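PDB 2QRU: uncharacterized protein from Enterococcus faecalis, which is of unknown function but has the alpha/beta hydrolase fold and is probably a hydrolase. Local coordinates for residues F126-Y131 and P212-A217; G37-T42 and L170-L175. All coordinates share one frame; numbering follows the deposited sequence.

Contact 1 (F126-Y131 and P212-A217); sequences FLVNFY and PCFSTA
Asn-129 and Ser-215 lie side by side, in register, on adjacent parallel strands, 127-130 and 213-217, in the central sheet of the alpha/beta hydrolase fold. The Asn-129 side chain can be followed outward. Its CB lies 4.0 Å from Cys-213 SG. CG stands anti to the backbone N (chi1 171°), on the side of the carbonyl carbon, and has Ser-215 OG 3.9 Å away. At the tip, ND2 gives a nearly straight hydrogen bond of 2.9 Å to Ser-215 OG, which lies in the amide plane. ND2 also bonds Ser-229 OG, OD1 accepts from the backbone N of Gly-132, and Ser-215 OG has a further bond to Ser-229 O, in helix 227-235.

The backbones run 7° from parallel. Asn-129 N donates to Phe-214 O at 2.8 Å, and Asn-129 O accepts from Thr-216 N at 3.0 Å. Leu-127 and Cys-213 share the Asn-129 face, with their CB atoms 3.9 Å apart. On the other face, Thr-216 CG2 comes within 3.5 Å of Phe-130 CD1. At the C-terminal end, Tyr-131 CB meets Ala-217 CB, while Tyr-131 OH bonds Asp-250 OD1 and the backbone N of Leu-252. Each side-chain polar atom of the buried Asn-Ser pair therefore has a partner. These bonds fix the rotation of the amide about CB-CG and tie both strands to helix 227-235.

Contact 2 (G37-T42 and L170-L175); sequences GMIYGT and LSRYLL. With EDO (1,2-ethanediol), chain G; PO4 (phosphate ion), chain B.
Tyr-40 packs its ring against Tyr-173 in a T-shaped (edge-to-face) stack. This stack joins the loop after strand 28-33 of the alpha/beta hydrolase fold to the start of helix 173-181. The ring planes stand at 85°, with the Tyr-173 edge toward the Tyr-40 face. Tyr-173 CD2 comes to 3.6 Å from Tyr-40 CZ. Tyr-173 CA sits over the same ring in a CH-pi contact, 3.9 Å from its centroid.

Beside the stack, Arg-172 NE donates in the guanidinium plane to Ile-39 O at 2.7 Å, with an N-H...O angle of 165°. Leu-170 CD2 approaches Gly-41 CA and Thr-42 CG2. Ile-39 CG2 meets Leu-175 CD2 with the side chains crossing at about a right angle.

Further out, Asp-167 OD2 accepts from the backbone N atoms of both Gly-41 and Arg-172, so one carboxylate oxygen bridges the two segments. Arg-172 NH1 bonds Asp-159 O, while NH2 bonds Asn-71 OD1 and Ala-69 O. Thr-42 N donates to O2 of an ethanediol at 3.0 Å. A phosphate, like the ethanediol probably from the crystallisation liquor, also bonds His-249 of a likely Ser-His-Asp triad; Gly-37 N donates to its O4 at 2.7 Å.

How the contacts relate
Contact 1 lies deep in the central sheet, whereas contact 2 joins a loop to a helix start; it is also largely buried but opens to solvent at Leu-170, with Tyr-40 and Tyr-173 partly exposed. Their centres are about 23 Å apart, on opposite sides of the chain's centre, and they do not touch. They share no strand or helix, but strand 127-130 and helix 173-181 are consecutive elements of the chain. Regular backbone bonding carries contact 1; aromatic packing and one arginine-to-carbonyl bond carry contact 2. Both lie near the probable active site: Tyr-131 of contact 1 packs edge-to-face with His-249, and segment 37-42 borders the same phosphate site.

Contact 1 (F126-Y131 and P212-A217)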
loop_
_atom_site.group_PDB
_atom_site.type_symbol
_atom_site.label_atom_id
_atom_site.label_comp_id
_atom_site.label_asym_id
_atom_site.label_seq_id
_atom_site.Cartn_x
_atom_site.Cartn_y
_atom_site.Cartn_z
ATOM N N PHE A 126 2.712 2.242 -14.471
ATOM C CA PHE A 126 3.711 2.745 -13.535
ATOM C C PHE A 126 3.291 2.443 -12.110
ATOM O O PHE A 126 2.124 2.072 -11.849
ATOM C CB PHE A 126 3.887 4.253 -13.714
ATOM C CG PHE A 126 2.635 5.038 -13.406
ATOM C CD1 PHE A 126 2.348 5.461 -12.088
ATOM C CD2 PHE A 126 1.766 5.380 -14.439
ATOM C CE1 PHE A 126 1.162 6.197 -11.804
ATOM C CE2 PHE A 126 0.604 6.090 -14.187
ATOM C CZ PHE A 126 0.290 6.510 -12.864
ATOM N N LEU A 127 4.230 2.642 -11.204
ATOM C CA LEU A 127 4.042 2.313 -9.789
ATOM C C LEU A 127 4.514 3.476 -8.925
ATOM O O LEU A 127 5.496 4.143 -9.318
ATOM C CB LEU A 127 4.877 1.093 -9.430
ATOM C CG LEU A 127 4.707 -0.196 -10.282
ATOM C CD1 LEU A 127 5.766 -1.206 -9.849
ATOM C CD2 LEU A 127 3.255 -0.709 -10.054
ATOM N N VAL A 128 3.867 3.741 -7.788
ATOM C CA VAL A 128 4.354 4.790 -6.887
ATOM C C VAL A 128 4.404 4.153 -5.500
ATOM O O VAL A 128 3.391 3.687 -4.976
ATOM C CB VAL A 128 3.409 6.039 -6.905
ATOM C CG1 VAL A 128 3.895 7.096 -5.893
ATOM C CG2 VAL A 128 3.291 6.632 -8.330
ATOM N N ASN A 129 5.607 4.037 -4.964
ATOM C CA ASN A 129 5.859 3.413 -3.673
ATOM C C ASN A 129 6.184 4.468 -2.607
ATOM O O ASN A 129 7.218 5.135 -2.705
ATOM C CB ASN A 129 7.094 2.517 -3.787
ATOM C CG ASN A 129 7.532 2.021 -2.445
ATOM O OD1 ASN A 129 6.728 1.456 -1.719
ATOM N ND2 ASN A 129 8.802 2.221 -2.109
ATOM N N PHE A 130 5.317 4.581 -1.609
ATOM C CA PHE A 130 5.600 5.343 -0.382
ATOM C C PHE A 130 6.016 4.349 0.683
ATOM O O PHE A 130 5.148 3.677 1.269
ATOM C CB PHE A 130 4.356 6.116 0.038
ATOM C CG PHE A 130 4.144 7.339 -0.788
ATOM C CD1 PHE A 130 4.777 8.543 -0.416
ATOM C CD2 PHE A 130 3.322 7.315 -1.885
ATOM C CE1 PHE A 130 4.608 9.715 -1.200
ATOM C CE2 PHE A 130 3.135 8.461 -2.665
ATOM C CZ PHE A 130 3.768 9.665 -2.337
ATOM N N TYR A 131 7.342 4.221 0.879
ATOM C CA TYR A 131 7.952 3.471 1.998
ATOM C C TYR A 131 7.349 2.059 2.228
ATOM O O TYR A 131 7.102 1.617 3.362
ATOM C CB TYR A 131 8.026 4.330 3.271
ATOM C CG TYR A 131 6.808 5.183 3.558
ATOM C CD1 TYR A 131 5.693 4.656 4.200
ATOM C CD2 TYR A 131 6.770 6.528 3.169
ATOM C CE1 TYR A 131 4.562 5.458 4.477
ATOM C CE2 TYR A 131 5.637 7.327 3.418
ATOM C CZ TYR A 131 4.546 6.791 4.065
ATOM O OH TYR A 131 3.454 7.642 4.352
ATOM N N PRO A 212 7.948 1.200 -14.596
ATOM C CA PRO A 212 8.644 2.272 -13.860
ATOM C C PRO A 212 7.995 2.649 -12.566
ATOM O O PRO A 212 6.749 2.752 -12.463
ATOM C CB PRO A 212 8.620 3.461 -14.821
ATOM C CG PRO A 212 8.639 2.739 -16.193
ATOM C CD PRO A 212 7.638 1.632 -15.954
ATOM N N CYS A 213 8.843 2.876 -11.576
ATOM C CA CYS A 213 8.369 3.154 -10.248
ATOM C C CYS A 213 8.990 4.453 -9.689
ATOM O O CYS A 213 10.223 4.718 -9.904
ATOM C CB CYS A 213 8.719 1.945 -9.362
ATOM S SG CYS A 213 8.224 2.225 -7.620
ATOM N N PHE A 214 8.156 5.268 -9.044
ATOM C CA PHE A 214 8.628 6.396 -8.219
ATOM C C PHE A 214 8.583 5.945 -6.777
ATOM O O PHE A 214 7.513 5.570 -6.252
ATOM C CB PHE A 214 7.738 7.617 -8.392
ATOM C CG PHE A 214 8.199 8.812 -7.603
ATOM C CD1 PHE A 214 7.893 8.935 -6.226
ATOM C CD2 PHE A 214 8.960 9.807 -8.247
ATOM C CE1 PHE A 214 8.322 10.073 -5.510
ATOM C CE2 PHE A 214 9.423 10.939 -7.540
ATOM C CZ PHE A 214 9.101 11.085 -6.178
ATOM N N SER A 215 9.749 5.935 -6.127
ATOM C CA SER A 215 9.878 5.302 -4.805
ATOM C C SER A 215 10.475 6.300 -3.824
ATOM O O SER A 215 11.430 6.991 -4.158
ATOM C CB SER A 215 10.834 4.101 -4.895
ATOM O OG SER A 215 10.978 3.439 -3.637
ATOM N N THR A 216 9.932 6.371 -2.609
ATOM C CA THR A 216 10.389 7.349 -1.620
ATOM C C THR A 216 10.213 6.805 -0.191
ATOM O O THR A 216 9.283 6.056 0.093
ATOM C CB THR A 216 9.609 8.692 -1.792
ATOM O OG1 THR A 216 10.063 9.648 -0.824
ATOM C CG2 THR A 216 8.077 8.477 -1.606
ATOM N N ALA A 217 11.123 7.215 0.694
ATOM C CA ALA A 217 11.093 6.796 2.102
ATOM C C ALA A 217 12.044 7.679 2.856
ATOM O O ALA A 217 12.944 8.294 2.260
ATOM C CB ALA A 217 11.525 5.347 2.256
#

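Contact 2 (G37-T42 and L170-L175)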
loop_
_atom_site.group_PDB
_atom_site.type_symbol
_atom_site.label_atom_id
_atom_site.label_comp_id
_atom_site.label_asym_id
_atom_site.label_seq_id
_atom_site.Cartn_x
_atom_site.Cartn_y
_atom_site.Cartn_z
ATOM N N GLY A 37 -0.120 -1.694 8.043
ATOM C CA GLY A 37 0.513 -2.979 8.402
ATOM C C GLY A 37 -0.245 -4.255 8.047
ATOM O O GLY A 37 0.094 -5.325 8.557
HETATM N N MSE A 38 -1.249 -4.143 7.176
HETATM C CA MSE A 38 -2.185 -5.241 6.851
HETATM C C MSE A 38 -2.977 -5.722 8.046
HETATM O O MSE A 38 -3.530 -6.822 8.017
HETATM C CB MSE A 38 -1.476 -6.415 6.146
HETATM C CG MSE A 38 -0.966 -5.977 4.770
HETATM SE SE MSE A 38 0.224 -7.352 3.973
HETATM C CE MSE A 38 1.786 -7.073 5.136
ATOM N N ILE A 39 -3.003 -4.899 9.102
ATOM C CA ILE A 39 -3.813 -5.179 10.296
ATOM C C ILE A 39 -4.876 -4.099 10.576
ATOM O O ILE A 39 -5.966 -4.406 11.102
ATOM C CB ILE A 39 -2.946 -5.338 11.582
ATOM C CG1 ILE A 39 -1.798 -6.359 11.398
ATOM C CG2 ILE A 39 -3.830 -5.613 12.811
ATOM C CD1 ILE A 39 -2.134 -7.722 11.638
ATOM N N TYR A 40 -4.566 -2.831 10.285
ATOM C CA TYR A 40 -5.540 -1.762 10.484
ATOM C C TYR A 40 -5.623 -0.828 9.271
ATOM O O TYR A 40 -4.931 -1.029 8.284
ATOM C CB TYR A 40 -5.254 -0.989 11.790
ATOM C CG TYR A 40 -4.132 0.043 11.741
ATOM C CD1 TYR A 40 -2.783 -0.332 11.839
ATOM C CD2 TYR A 40 -4.430 1.407 11.624
ATOM C CE1 TYR A 40 -1.755 0.632 11.791
ATOM C CE2 TYR A 40 -3.419 2.378 11.575
ATOM C CZ TYR A 40 -2.093 1.994 11.680
ATOM O OH TYR A 40 -1.118 2.980 11.630
ATOM N N GLY A 41 -6.516 0.156 9.352
ATOM C CA GLY A 41 -6.504 1.259 8.389
ATOM C C GLY A 41 -7.589 1.183 7.341
ATOM O O GLY A 41 -8.447 0.284 7.368
ATOM N N THR A 42 -7.528 2.122 6.393
ATOM C CA THR A 42 -8.653 2.407 5.548
ATOM C C THR A 42 -8.214 3.102 4.268
ATOM O O THR A 42 -7.288 3.912 4.290
ATOM C CB THR A 42 -9.656 3.313 6.330
ATOM O OG1 THR A 42 -10.720 3.721 5.470
ATOM C CG2 THR A 42 -8.955 4.562 6.877
ATOM N N LEU A 170 -9.467 3.719 12.313
ATOM C CA LEU A 170 -8.188 3.211 12.812
ATOM C C LEU A 170 -8.303 2.539 14.186
ATOM O O LEU A 170 -7.391 2.615 15.011
ATOM C CB LEU A 170 -7.112 4.316 12.815
ATOM C CG LEU A 170 -7.098 5.269 11.609
ATOM C CD1 LEU A 170 -5.919 6.240 11.642
ATOM C CD2 LEU A 170 -7.086 4.487 10.312
ATOM N N SER A 171 -9.432 1.875 14.421
ATOM C CA SER A 171 -9.699 1.258 15.704
ATOM C C SER A 171 -8.801 0.038 15.958
ATOM O O SER A 171 -8.580 -0.354 17.105
ATOM C CB SER A 171 -11.175 0.866 15.800
ATOM O OG SER A 171 -11.462 -0.222 14.940
ATOM N N ARG A 172 -8.270 -0.543 14.884
ATOM C CA ARG A 172 -7.430 -1.736 15.008
ATOM C C ARG A 172 -5.945 -1.367 15.147
ATOM O O ARG A 172 -5.076 -2.251 15.194
ATOM C CB ARG A 172 -7.665 -2.673 13.819
ATOM C CG ARG A 172 -9.123 -3.147 13.645
ATOM C CD ARG A 172 -9.328 -3.777 12.257
ATOM N NE ARG A 172 -8.464 -4.939 12.070
ATOM C CZ ARG A 172 -8.741 -6.172 12.513
ATOM N NH1 ARG A 172 -9.888 -6.414 13.137
ATOM N NH2 ARG A 172 -7.876 -7.177 12.317
ATOM N N TYR A 173 -5.665 -0.059 15.216
ATOM C CA TYR A 173 -4.292 0.451 15.376
ATOM C C TYR A 173 -3.547 -0.216 16.554
ATOM O O TYR A 173 -2.391 -0.647 16.423
ATOM C CB TYR A 173 -4.313 1.989 15.510
ATOM C CG TYR A 173 -3.018 2.600 15.994
ATOM C CD1 TYR A 173 -2.758 2.728 17.367
ATOM C CD2 TYR A 173 -2.052 3.048 15.086
ATOM C CE1 TYR A 173 -1.571 3.279 17.821
ATOM C CE2 TYR A 173 -0.865 3.615 15.527
ATOM C CZ TYR A 173 -0.633 3.726 16.889
ATOM O OH TYR A 173 0.545 4.274 17.337
ATOM N N LEU A 174 -4.216 -0.321 17.699
ATOM C CA LEU A 174 -3.587 -0.929 18.874
ATOM C C LEU A 174 -3.289 -2.416 18.698
ATOM O O LEU A 174 -2.340 -2.929 19.297
ATOM C CB LEU A 174 -4.428 -0.709 20.147
ATOM C CG LEU A 174 -4.511 0.727 20.664
ATOM C CD1 LEU A 174 -5.128 0.812 22.043
ATOM C CD2 LEU A 174 -3.140 1.404 20.623
ATOM N N LEU A 175 -4.107 -3.109 17.909
ATOM C CA LEU A 175 -3.913 -4.548 17.713
ATOM C C LEU A 175 -2.600 -4.775 16.971
ATOM O O LEU A 175 -1.825 -5.687 17.289
ATOM C CB LEU A 175 -5.089 -5.161 16.942
ATOM C CG LEU A 175 -5.099 -6.693 16.799
ATOM C CD1 LEU A 175 -5.231 -7.402 18.141
ATOM C CD2 LEU A 175 -6.217 -7.112 15.858
HETATM C C1 EDO G . -3.433 5.118 8.264
HETATM O O1 EDO G . -2.151 5.035 7.608
HETATM C C2 EDO G . -4.091 3.738 8.091
HETATM O O2 EDO G . -5.052 3.637 7.033
HETATM P P PO4 B . 2.041 0.954 8.004
HETATM O O1 PO4 B . 3.499 0.544 8.157
HETATM O O2 PO4 B . 1.357 0.757 9.351
HETATM O O3 PO4 B . 1.919 2.449 7.697
HETATM O O4 PO4 B . 1.430 0.126 6.885
#